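PDB 5EY5: LBCATS-a from Synthetic construct, which probably cleaves indole-3-glycerol phosphate into indole and glyceraldehyde 3-phosphate, as tryptophan synthase alpha chains do, and binds sn-glycerol-3-phosphate in its barrel pocket. Local coordinates for residues L19-T24 with A43-I48; K80-V85 with K116-A121; S215-A220 with V257-E262. One frame throughout, in Å; residues are numbered along the deposited sequence.

Interaction 1: L19-T24 with A43-I48; sequences LIPFIT and AGADII
Ile20 and Ile47 run alongside each other in the same direction, each with CG1 anti to the carbonyl carbon. Both branches of Ile20 touch Ile47 CB, CG1 at 4.1 Å. On the outer flank the Pro21 ring lies against the methyl of Ala45. Both CG and CD of Pro21 press on Ala45 CB, CD at 3.5 Å, which is tight for carbon pairs.

The polar grip is at Leu19. Asp46 has CG anti to the carbonyl carbon (chi1 -62°), which brings its carboxylate beside the strand, where OD2 accepts from Leu19 N at 2.9 Å through its anti lone pair. Asp46 N returns a bond of 2.9 Å to Leu19 O, nearly along the C=O axis. Both bonds are almost straight, 169° and 170° at the hydrogen, so one residue clamps both main-chain polar atoms of Leu19. Asp46 OD2 is also salt-bridged to Arg261, which would probably stabilise its negative charge. Between the isoleucines, Ile20 CA makes a CH...O contact of 3.3 Å with Ile47 O, whereas the buried Ile47 N has no partner.

The loop enters from helix 30-42 through a Schellman motif at Gly44 and runs into strand 48-51, which pairs in parallel with strand 18-24 at Pro21 and Ile23 through Glu49. On its other edge strand 18-24 bonds to strand 229-232, while Pro21 and Ile23 also meet helix 234-241.

Interaction 2: K80-V85 with K116-A121; sequences KVFEMV and KECAEA
Phe82 has CG anti to its carbonyl carbon, and its ring reaches across to the facing helix. Glu117 has CG anti to the backbone N (chi1 176°), which sets CG over the centre of one ring face in a CH-pi contact; the bend at chi2 (82°) then turns the carboxylate aside. The carboxylate plane is steeply inclined to the ring, so it does not stack on it. Cys118, whose CB points away from this contact, sends SG to the ring edge, in plane and 5.2 Å from the Phe82 centroid, a sulfur-aromatic contact whose closest ring atom is CE1, at 4.0 Å from SG.

Ala121 adds its methyl, CB lying 4.0 Å from Phe82 CD1. One turn after Phe82, Val85 CG1 stands 3.8 Å from Ala121 O. An alanine here in place of Phe82 would remove the ring that Glu117, Cys118 and Ala121 meet, and would probably loosen the packing of the two helices.

No hydrogen bond joins the two segments, whose axes come within 9.8 Å at an angle of 24°, nearly parallel. Helices 78-91 and 111-121 thus pack as neighbours outside the barrel, and Phe82 and Val85 also meet Phe99 on strand 97-100.

Interaction 3: S215-A220 with V257-E262; sequences STPEQA and VRELRE
Two flat groups, the Gln219 carboxamide and the Glu259 carboxylate, work here through their end atoms, and neither is stacked across the contact. Gln219 OE1 accepts from Ser215 N at 2.9 Å, nearly along the C=O axis (164°), while NE2 bonds to Arg186 O, so both ends of the amide are held. Glu259, extended beyond CG, runs alongside Pro217 and brings OE2 to 3.9 Å from Pro217 CG.

The apolar share falls to Leu260. With CG anti to its carbonyl carbon (chi1 -58°), the end of its chain, CD2, comes up to the start of helix 217-224, where that methyl lies 4.1 Å from Pro217 N. The same CD2 is 4.4 Å from both Pro217 CD and Ala220 CB, so one branch spans the first helical turn without close packing. No hydrogen bond crosses.

That turn is fixed from within. Thr216 is the N-cap, its OG1 accepting from Gln219 N at 3.2 Å (163° at the hydrogen), and Pro217 follows as the first helical residue. Helix 217-224 is the crossover helix of a beta-alpha-beta unit joining strands 208-211 and 229-232 of the TIM barrel. Its capped start is packed against the late helix 249-263 and linked through Gln219 to Arg186 of the glycerol-phosphate pocket.

Interaction 1 is nearest the core, its centre about 7 Å from that of the chain, and it alone of the three is hydrogen-bonded across its segments. Interactions 2 and 3 both have centres about 16 Å out and join helices without such bonds. They differ in kind: interaction 2 is buried and aromatic, interaction 3 partly buried, aliphatic and edged by a carboxylate. Interactions 1 and 3 touch through Arg261, whose NH1 meets Asp46 OD2 in a salt bridge of 2.6 Å, and Val257 packs on Ala43. Interaction 2 stands apart, with no touch to either and its centre about 30 Å from that of interaction 3, on the opposite side of the chain's centre.

Interaction 1: L19-T24 with A43-I48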
ATOM      1  N   LEU A  19       8.869 -54.515  20.827  1.00 33.31           N
ATOM      2  CA  LEU A  19       7.795 -53.750  20.210  1.00 37.21           C
ATOM      3  C   LEU A  19       7.471 -52.576  21.126  1.00 34.88           C
ATOM      4  O   LEU A  19       7.159 -52.772  22.306  1.00 32.54           O
ATOM      5  CB  LEU A  19       6.552 -54.608  19.993  1.00 30.46           C
ATOM      6  CG  LEU A  19       5.275 -53.829  19.646  1.00 34.59           C
ATOM      7  CD1 LEU A  19       5.443 -53.156  18.304  1.00 34.35           C
ATOM      8  CD2 LEU A  19       4.074 -54.772  19.631  1.00 42.42           C
ATOM      9  N   ILE A  20       7.555 -51.368  20.590  1.00 33.94           N
ATOM     10  CA  ILE A  20       7.446 -50.169  21.416  1.00 30.24           C
ATOM     11  C   ILE A  20       6.323 -49.313  20.857  1.00 33.24           C
ATOM     12  O   ILE A  20       6.568 -48.511  19.951  1.00 27.22           O
ATOM     13  CB  ILE A  20       8.769 -49.391  21.442  1.00 32.77           C
ATOM     14  CG1 ILE A  20       9.930 -50.302  21.879  1.00 36.48           C
ATOM     15  CG2 ILE A  20       8.638 -48.136  22.297  1.00 27.94           C
ATOM     16  CD1 ILE A  20      11.302 -49.825  21.420  1.00 40.22           C
ATOM     17  N   PRO A  21       5.088 -49.450  21.342  1.00 32.56           N
ATOM     18  CA  PRO A  21       4.018 -48.577  20.845  1.00 27.64           C
ATOM     19  C   PRO A  21       4.129 -47.173  21.424  1.00 32.74           C
ATOM     20  O   PRO A  21       4.555 -46.982  22.569  1.00 31.24           O
ATOM     21  CB  PRO A  21       2.731 -49.276  21.312  1.00 34.64           C
ATOM     22  CG  PRO A  21       3.138 -50.146  22.453  1.00 36.85           C
ATOM     23  CD  PRO A  21       4.571 -50.549  22.187  1.00 36.83           C
ATOM     24  N   PHE A  22       3.743 -46.185  20.614  1.00 31.81           N
ATOM     25  CA  PHE A  22       3.563 -44.810  21.079  1.00 31.18           C
ATOM     26  C   PHE A  22       2.088 -44.432  21.007  1.00 26.55           C
ATOM     27  O   PHE A  22       1.468 -44.583  19.950  1.00 32.48           O
ATOM     28  CB  PHE A  22       4.375 -43.830  20.221  1.00 33.97           C
ATOM     29  CG  PHE A  22       3.959 -42.393  20.397  1.00 34.17           C
ATOM     30  CD1 PHE A  22       4.652 -41.562  21.258  1.00 34.99           C
ATOM     31  CD2 PHE A  22       2.867 -41.874  19.708  1.00 29.82           C
ATOM     32  CE1 PHE A  22       4.269 -40.240  21.426  1.00 37.54           C
ATOM     33  CE2 PHE A  22       2.476 -40.579  19.884  1.00 35.37           C
ATOM     34  CZ  PHE A  22       3.172 -39.749  20.738  1.00 38.37           C
ATOM     35  N   ILE A  23       1.530 -43.913  22.111  1.00 28.70           N
ATOM     36  CA  ILE A  23       0.258 -43.202  22.058  1.00 35.27           C
ATOM     37  C   ILE A  23       0.407 -41.842  22.723  1.00 25.05           C
ATOM     38  O   ILE A  23       1.261 -41.635  23.584  1.00 30.26           O
ATOM     39  CB  ILE A  23      -0.908 -43.969  22.730  1.00 32.27           C
ATOM     40  CG1 ILE A  23      -0.566 -44.259  24.198  1.00 29.02           C
ATOM     41  CG2 ILE A  23      -1.262 -45.219  21.930  1.00 29.01           C
ATOM     42  CD1 ILE A  23      -1.715 -44.876  24.958  1.00 35.43           C
ATOM     43  N   THR A  24      -0.457 -40.913  22.320  1.00 28.95           N
ATOM     44  CA  THR A  24      -0.528 -39.612  22.979  1.00 31.58           C
ATOM     45  C   THR A  24      -1.341 -39.735  24.261  1.00 29.62           C
ATOM     46  O   THR A  24      -2.475 -40.209  24.236  1.00 34.93           O
ATOM     47  CB  THR A  24      -1.161 -38.574  22.051  1.00 32.50           C
ATOM     48  OG1 THR A  24      -0.310 -38.348  20.921  1.00 37.35           O
ATOM     49  CG2 THR A  24      -1.398 -37.238  22.794  1.00 29.89           C
ATOM     50  N   ALA A  43      -1.208 -56.987  24.954  1.00 50.03           N
ATOM     51  CA  ALA A  43      -0.944 -57.309  23.561  1.00 48.09           C
ATOM     52  C   ALA A  43       0.530 -57.576  23.279  1.00 43.95           C
ATOM     53  O   ALA A  43       0.876 -57.871  22.132  1.00 44.92           O
ATOM     54  CB  ALA A  43      -1.448 -56.180  22.657  1.00 48.52           C
ATOM     55  N   GLY A  44       1.399 -57.490  24.286  1.00 39.88           N
ATOM     56  CA  GLY A  44       2.794 -57.862  24.143  1.00 42.30           C
ATOM     57  C   GLY A  44       3.775 -56.707  24.079  1.00 47.13           C
ATOM     58  O   GLY A  44       4.978 -56.955  23.936  1.00 50.86           O
ATOM     59  N   ALA A  45       3.317 -55.461  24.179  1.00 41.81           N
ATOM     60  CA  ALA A  45       4.236 -54.333  24.139  1.00 37.81           C
ATOM     61  C   ALA A  45       5.311 -54.492  25.205  1.00 43.22           C
ATOM     62  O   ALA A  45       5.043 -54.924  26.331  1.00 39.65           O
ATOM     63  CB  ALA A  45       3.483 -53.021  24.341  1.00 35.38           C
ATOM     64  N   ASP A  46       6.541 -54.146  24.841  1.00 39.98           N
ATOM     65  CA  ASP A  46       7.664 -54.315  25.752  1.00 36.18           C
ATOM     66  C   ASP A  46       8.026 -53.032  26.458  1.00 32.76           C
ATOM     67  O   ASP A  46       8.479 -53.065  27.605  1.00 38.78           O
ATOM     68  CB  ASP A  46       8.888 -54.827  24.998  1.00 38.97           C
ATOM     69  CG  ASP A  46       8.654 -56.179  24.371  1.00 48.38           C
ATOM     70  OD1 ASP A  46       8.701 -57.181  25.113  1.00 50.79           O
ATOM     71  OD2 ASP A  46       8.427 -56.235  23.141  1.00 52.53           O
ATOM     72  N   ILE A  47       7.853 -51.915  25.771  1.00 30.95           N
ATOM     73  CA  ILE A  47       8.058 -50.583  26.308  1.00 30.76           C
ATOM     74  C   ILE A  47       6.945 -49.739  25.728  1.00 33.57           C
ATOM     75  O   ILE A  47       6.544 -49.942  24.578  1.00 34.08           O
ATOM     76  CB  ILE A  47       9.426 -49.994  25.918  1.00 30.69           C
ATOM     77  CG1 ILE A  47      10.569 -50.890  26.421  1.00 35.53           C
ATOM     78  CG2 ILE A  47       9.534 -48.537  26.414  1.00 33.84           C
ATOM     79  CD1 ILE A  47      11.934 -50.590  25.780  1.00 35.61           C
ATOM     80  N   ILE A  48       6.426 -48.812  26.521  1.00 31.95           N
ATOM     81  CA  ILE A  48       5.340 -47.952  26.081  1.00 34.60           C
ATOM     82  C   ILE A  48       5.836 -46.523  26.106  1.00 36.56           C
ATOM     83  O   ILE A  48       6.328 -46.048  27.141  1.00 33.83           O
ATOM     84  CB  ILE A  48       4.083 -48.119  26.943  1.00 36.82           C
ATOM     85  CG1 ILE A  48       3.458 -49.483  26.667  1.00 34.98           C
ATOM     86  CG2 ILE A  48       3.117 -46.961  26.662  1.00 37.50           C
ATOM     87  CD1 ILE A  48       2.441 -49.899  27.678  1.00 39.66           C
TER

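Interaction 2: K80-V85 with K116-A121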
ATOM      1  N   LYS A  80      -1.200 -34.485  35.310  1.00 38.48           N
ATOM      2  CA  LYS A  80      -2.259 -35.479  35.130  1.00 42.12           C
ATOM      3  C   LYS A  80      -1.721 -36.782  34.536  1.00 33.43           C
ATOM      4  O   LYS A  80      -2.203 -37.868  34.868  1.00 37.16           O
ATOM      5  CB  LYS A  80      -3.372 -34.905  34.249  1.00 42.15           C
ATOM      6  CG  LYS A  80      -4.314 -33.947  34.981  1.00 44.94           C
ATOM      7  CD  LYS A  80      -5.234 -33.212  34.014  1.00 47.18           C
ATOM      8  CE  LYS A  80      -6.076 -32.170  34.725  1.00 54.09           C
ATOM      9  NZ  LYS A  80      -6.793 -31.277  33.765  1.00 52.44           N
ATOM     10  N   VAL A  81      -0.738 -36.701  33.648  1.00 34.17           N
ATOM     11  CA  VAL A  81      -0.157 -37.932  33.122  1.00 30.12           C
ATOM     12  C   VAL A  81       0.656 -38.634  34.209  1.00 34.40           C
ATOM     13  O   VAL A  81       0.625 -39.867  34.326  1.00 38.32           O
ATOM     14  CB  VAL A  81       0.674 -37.632  31.860  1.00 34.07           C
ATOM     15  CG1 VAL A  81       1.070 -38.948  31.129  1.00 29.24           C
ATOM     16  CG2 VAL A  81      -0.134 -36.730  30.920  1.00 34.44           C
ATOM     17  N   PHE A  82       1.352 -37.856  35.052  1.00 34.65           N
ATOM     18  CA  PHE A  82       2.026 -38.419  36.224  1.00 32.57           C
ATOM     19  C   PHE A  82       1.059 -39.196  37.113  1.00 35.72           C
ATOM     20  O   PHE A  82       1.369 -40.302  37.570  1.00 38.09           O
ATOM     21  CB  PHE A  82       2.699 -37.305  37.022  1.00 35.63           C
ATOM     22  CG  PHE A  82       4.021 -36.857  36.458  1.00 37.48           C
ATOM     23  CD1 PHE A  82       4.946 -37.781  36.000  1.00 41.85           C
ATOM     24  CD2 PHE A  82       4.344 -35.512  36.404  1.00 37.27           C
ATOM     25  CE1 PHE A  82       6.164 -37.365  35.490  1.00 44.80           C
ATOM     26  CE2 PHE A  82       5.568 -35.095  35.897  1.00 37.26           C
ATOM     27  CZ  PHE A  82       6.470 -36.014  35.436  1.00 40.03           C
ATOM     28  N   GLU A  83      -0.109 -38.617  37.405  1.00 35.31           N
ATOM     29  CA  GLU A  83      -1.070 -39.320  38.246  1.00 37.74           C
ATOM     30  C   GLU A  83      -1.557 -40.593  37.567  1.00 35.34           C
ATOM     31  O   GLU A  83      -1.773 -41.616  38.225  1.00 39.64           O
ATOM     32  CB  GLU A  83      -2.246 -38.408  38.594  1.00 39.06           C
ATOM     33  N   MET A  84      -1.746 -40.545  36.249  1.00 39.22           N
ATOM     34  CA  MET A  84      -2.120 -41.750  35.519  1.00 39.75           C
ATOM     35  C   MET A  84      -1.019 -42.799  35.601  1.00 36.29           C
ATOM     36  O   MET A  84      -1.300 -43.985  35.807  1.00 37.14           O
ATOM     37  CB  MET A  84      -2.432 -41.406  34.060  1.00 44.04           C
ATOM     38  CG  MET A  84      -3.159 -42.511  33.311  1.00 46.04           C
ATOM     39  SD  MET A  84      -2.519 -42.689  31.641  1.00 49.84           S
ATOM     40  CE  MET A  84      -0.989 -43.536  32.012  1.00 51.26           C
ATOM     41  N   VAL A  85       0.245 -42.385  35.456  1.00 34.46           N
ATOM     42  CA  VAL A  85       1.346 -43.341  35.602  1.00 36.54           C
ATOM     43  C   VAL A  85       1.374 -43.922  37.010  1.00 37.05           C
ATOM     44  O   VAL A  85       1.678 -45.110  37.202  1.00 37.96           O
ATOM     45  CB  VAL A  85       2.690 -42.677  35.222  1.00 37.30           C
ATOM     46  CG1 VAL A  85       3.863 -43.632  35.471  1.00 36.64           C
ATOM     47  CG2 VAL A  85       2.660 -42.255  33.774  1.00 29.37           C
ATOM     48  N   LYS A 116      12.712 -35.553  38.998  1.00 37.82           N
ATOM     49  CA  LYS A 116      12.379 -36.115  40.306  1.00 45.85           C
ATOM     50  C   LYS A 116      10.975 -36.717  40.300  1.00 45.36           C
ATOM     51  O   LYS A 116      10.763 -37.828  40.799  1.00 45.67           O
ATOM     52  CB  LYS A 116      12.505 -35.047  41.395  1.00 47.68           C
ATOM     53  CG  LYS A 116      12.351 -35.583  42.815  1.00 54.18           C
ATOM     54  CD  LYS A 116      12.205 -34.461  43.841  1.00 56.85           C
ATOM     55  CE  LYS A 116      12.007 -35.019  45.247  1.00 66.44           C
ATOM     56  NZ  LYS A 116      11.727 -33.955  46.255  1.00 73.00           N
ATOM     57  N   GLU A 117      10.003 -36.002  39.737  1.00 41.86           N
ATOM     58  CA  GLU A 117       8.657 -36.551  39.641  1.00 44.34           C
ATOM     59  C   GLU A 117       8.618 -37.774  38.729  1.00 44.73           C
ATOM     60  O   GLU A 117       7.827 -38.698  38.966  1.00 50.10           O
ATOM     61  CB  GLU A 117       7.680 -35.486  39.147  1.00 44.07           C
ATOM     62  CG  GLU A 117       6.273 -35.998  38.921  1.00 56.97           C
ATOM     63  CD  GLU A 117       5.455 -36.076  40.205  1.00 74.94           C
ATOM     64  OE1 GLU A 117       4.313 -35.568  40.210  1.00 80.15           O
ATOM     65  OE2 GLU A 117       5.954 -36.636  41.204  1.00 78.14           O
ATOM     66  N   CYS A 118       9.459 -37.808  37.690  1.00 37.95           N
ATOM     67  CA  CYS A 118       9.551 -39.012  36.870  1.00 35.26           C
ATOM     68  C   CYS A 118       9.931 -40.213  37.715  1.00 41.62           C
ATOM     69  O   CYS A 118       9.296 -41.270  37.631  1.00 32.64           O
ATOM     70  CB  CYS A 118      10.570 -38.826  35.744  1.00 36.85           C
ATOM     71  SG  CYS A 118       9.935 -37.917  34.338  1.00 36.91           S
ATOM     72  N   ALA A 119      10.974 -40.067  38.538  1.00 42.88           N
ATOM     73  CA  ALA A 119      11.464 -41.190  39.324  1.00 47.42           C
ATOM     74  C   ALA A 119      10.450 -41.616  40.371  1.00 52.44           C
ATOM     75  O   ALA A 119      10.329 -42.808  40.665  1.00 48.99           O
ATOM     76  CB  ALA A 119      12.797 -40.835  39.983  1.00 45.30           C
ATOM     77  N   GLU A 120       9.698 -40.671  40.926  1.00 51.16           N
ATOM     78  CA  GLU A 120       8.760 -41.044  41.977  1.00 57.37           C
ATOM     79  C   GLU A 120       7.487 -41.649  41.399  1.00 44.54           C
ATOM     80  O   GLU A 120       6.902 -42.562  41.994  1.00 44.26           O
ATOM     81  CB  GLU A 120       8.437 -39.835  42.857  1.00 64.61           C
ATOM     82  CG  GLU A 120       9.668 -39.125  43.386  1.00 70.81           C
ATOM     83  CD  GLU A 120       9.340 -38.147  44.493  1.00 82.54           C
ATOM     84  OE1 GLU A 120       9.739 -38.401  45.650  1.00 87.96           O
ATOM     85  OE2 GLU A 120       8.675 -37.130  44.207  1.00 87.68           O
ATOM     86  N   ALA A 121       7.040 -41.153  40.250  1.00 39.26           N
ATOM     87  CA  ALA A 121       5.841 -41.711  39.633  1.00 38.62           C
ATOM     88  C   ALA A 121       6.108 -43.070  38.994  1.00 44.73           C
ATOM     89  O   ALA A 121       5.230 -43.941  39.003  1.00 45.78           O
ATOM     90  CB  ALA A 121       5.283 -40.745  38.596  1.00 33.09           C
TER

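Interaction 3: S215-A220 with V257-E262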
ATOM      1  N   SER A 215       3.981 -48.483   9.570  1.00 48.59           N
ATOM      2  CA  SER A 215       2.527 -48.432   9.636  1.00 55.62           C
ATOM      3  C   SER A 215       1.812 -49.774   9.483  1.00 60.84           C
ATOM      4  O   SER A 215       0.602 -49.834   9.736  1.00 66.32           O
ATOM      5  CB  SER A 215       1.986 -47.463   8.571  1.00 56.93           C
ATOM      6  OG  SER A 215       2.935 -47.264   7.539  1.00 59.96           O
ATOM      7  N   THR A 216       2.495 -50.836   9.084  1.00 51.11           N
ATOM      8  CA  THR A 216       1.858 -52.120   8.830  1.00 55.87           C
ATOM      9  C   THR A 216       2.682 -53.240   9.439  1.00 59.24           C
ATOM     10  O   THR A 216       3.899 -53.102   9.622  1.00 57.48           O
ATOM     11  CB  THR A 216       1.695 -52.382   7.326  1.00 61.14           C
ATOM     12  OG1 THR A 216       2.993 -52.544   6.739  1.00 60.15           O
ATOM     13  CG2 THR A 216       0.972 -51.225   6.644  1.00 61.87           C
ATOM     14  N   PRO A 217       2.051 -54.376   9.751  1.00 46.89           N
ATOM     15  CA  PRO A 217       2.830 -55.531  10.220  1.00 47.00           C
ATOM     16  C   PRO A 217       3.963 -55.925   9.279  1.00 47.21           C
ATOM     17  O   PRO A 217       5.053 -56.264   9.756  1.00 46.61           O
ATOM     18  CB  PRO A 217       1.770 -56.638  10.345  1.00 48.64           C
ATOM     19  CG  PRO A 217       0.562 -56.126   9.641  1.00 53.07           C
ATOM     20  CD  PRO A 217       0.606 -54.650   9.778  1.00 49.93           C
ATOM     21  N   GLU A 218       3.751 -55.892   7.961  1.00 48.41           N
ATOM     22  CA  GLU A 218       4.827 -56.258   7.042  1.00 52.18           C
ATOM     23  C   GLU A 218       6.036 -55.343   7.214  1.00 51.12           C
ATOM     24  O   GLU A 218       7.183 -55.805   7.211  1.00 47.24           O
ATOM     25  CB  GLU A 218       4.327 -56.231   5.596  1.00 56.32           C
ATOM     26  N   GLN A 219       5.802 -54.041   7.383  1.00 50.24           N
ATOM     27  CA  GLN A 219       6.909 -53.119   7.620  1.00 45.18           C
ATOM     28  C   GLN A 219       7.550 -53.360   8.977  1.00 37.50           C
ATOM     29  O   GLN A 219       8.773 -53.283   9.112  1.00 40.11           O
ATOM     30  CB  GLN A 219       6.421 -51.673   7.521  1.00 46.07           C
ATOM     31  CG  GLN A 219       6.059 -51.249   6.126  1.00 51.11           C
ATOM     32  CD  GLN A 219       5.564 -49.814   6.078  1.00 56.06           C
ATOM     33  OE1 GLN A 219       5.245 -49.225   7.113  1.00 53.34           O
ATOM     34  NE2 GLN A 219       5.499 -49.245   4.878  1.00 58.55           N
ATOM     35  N   ALA A 220       6.735 -53.612  10.007  1.00 36.27           N
ATOM     36  CA  ALA A 220       7.295 -53.885  11.323  1.00 35.55           C
ATOM     37  C   ALA A 220       8.203 -55.103  11.282  1.00 42.07           C
ATOM     38  O   ALA A 220       9.261 -55.124  11.928  1.00 40.66           O
ATOM     39  CB  ALA A 220       6.173 -54.077  12.339  1.00 35.01           C
ATOM     40  N   VAL A 257      -2.249 -54.077  17.426  1.00 36.51           N
ATOM     41  CA  VAL A 257      -0.975 -54.289  18.091  1.00 36.91           C
ATOM     42  C   VAL A 257      -0.676 -55.769  18.256  1.00 34.79           C
ATOM     43  O   VAL A 257       0.489 -56.158  18.365  1.00 33.66           O
ATOM     44  CB  VAL A 257      -0.965 -53.532  19.426  1.00 36.12           C
ATOM     45  CG1 VAL A 257       0.236 -53.935  20.282  1.00 34.75           C
ATOM     46  CG2 VAL A 257      -0.941 -52.027  19.150  1.00 32.50           C
ATOM     47  N   ARG A 258      -1.693 -56.622  18.259  1.00 39.06           N
ATOM     48  CA  ARG A 258      -1.413 -58.050  18.259  1.00 35.44           C
ATOM     49  C   ARG A 258      -0.822 -58.483  16.918  1.00 38.44           C
ATOM     50  O   ARG A 258       0.080 -59.331  16.874  1.00 37.55           O
ATOM     51  CB  ARG A 258      -2.684 -58.831  18.592  1.00 38.10           C
ATOM     52  N   GLU A 259      -1.311 -57.908  15.815  1.00 36.23           N
ATOM     53  CA  GLU A 259      -0.682 -58.140  14.517  1.00 44.84           C
ATOM     54  C   GLU A 259       0.767 -57.679  14.539  1.00 44.36           C
ATOM     55  O   GLU A 259       1.664 -58.377  14.055  1.00 43.44           O
ATOM     56  CB  GLU A 259      -1.435 -57.404  13.412  1.00 55.56           C
ATOM     57  CG  GLU A 259      -2.897 -57.741  13.268  1.00 71.79           C
ATOM     58  CD  GLU A 259      -3.582 -56.826  12.264  1.00 85.55           C
ATOM     59  OE1 GLU A 259      -4.737 -56.412  12.516  1.00 89.97           O
ATOM     60  OE2 GLU A 259      -2.954 -56.507  11.228  1.00 87.68           O
ATOM     61  N   LEU A 260       1.007 -56.489  15.090  1.00 41.14           N
ATOM     62  CA  LEU A 260       2.369 -55.979  15.165  1.00 36.31           C
ATOM     63  C   LEU A 260       3.238 -56.893  16.007  1.00 35.74           C
ATOM     64  O   LEU A 260       4.418 -57.102  15.698  1.00 43.35           O
ATOM     65  CB  LEU A 260       2.376 -54.562  15.747  1.00 33.34           C
ATOM     66  CG  LEU A 260       1.571 -53.451  15.073  1.00 37.91           C
ATOM     67  CD1 LEU A 260       1.625 -52.168  15.908  1.00 32.90           C
ATOM     68  CD2 LEU A 260       2.054 -53.213  13.648  1.00 41.80           C
ATOM     69  N   ARG A 261       2.678 -57.443  17.085  1.00 37.15           N
ATOM     70  CA  ARG A 261       3.463 -58.303  17.970  1.00 39.58           C
ATOM     71  C   ARG A 261       3.859 -59.599  17.271  1.00 38.44           C
ATOM     72  O   ARG A 261       5.001 -60.064  17.394  1.00 37.49           O
ATOM     73  CB  ARG A 261       2.662 -58.587  19.251  1.00 44.71           C
ATOM     74  CG  ARG A 261       3.291 -59.586  20.234  1.00 47.69           C
ATOM     75  CD  ARG A 261       4.458 -58.981  21.023  1.00 47.95           C
ATOM     76  NE  ARG A 261       5.692 -58.907  20.239  1.00 40.89           N
ATOM     77  CZ  ARG A 261       6.838 -58.400  20.687  1.00 39.94           C
ATOM     78  NH1 ARG A 261       6.917 -57.909  21.920  1.00 37.32           N
ATOM     79  NH2 ARG A 261       7.904 -58.364  19.897  1.00 36.76           N
ATOM     80  N   GLU A 262       2.924 -60.210  16.537  1.00 40.97           N
ATOM     81  CA  GLU A 262       3.276 -61.400  15.767  1.00 38.90           C
ATOM     82  C   GLU A 262       4.313 -61.074  14.703  1.00 45.80           C
ATOM     83  O   GLU A 262       5.105 -61.943  14.320  1.00 45.83           O
ATOM     84  CB  GLU A 262       2.028 -62.011  15.122  1.00 42.26           C
TER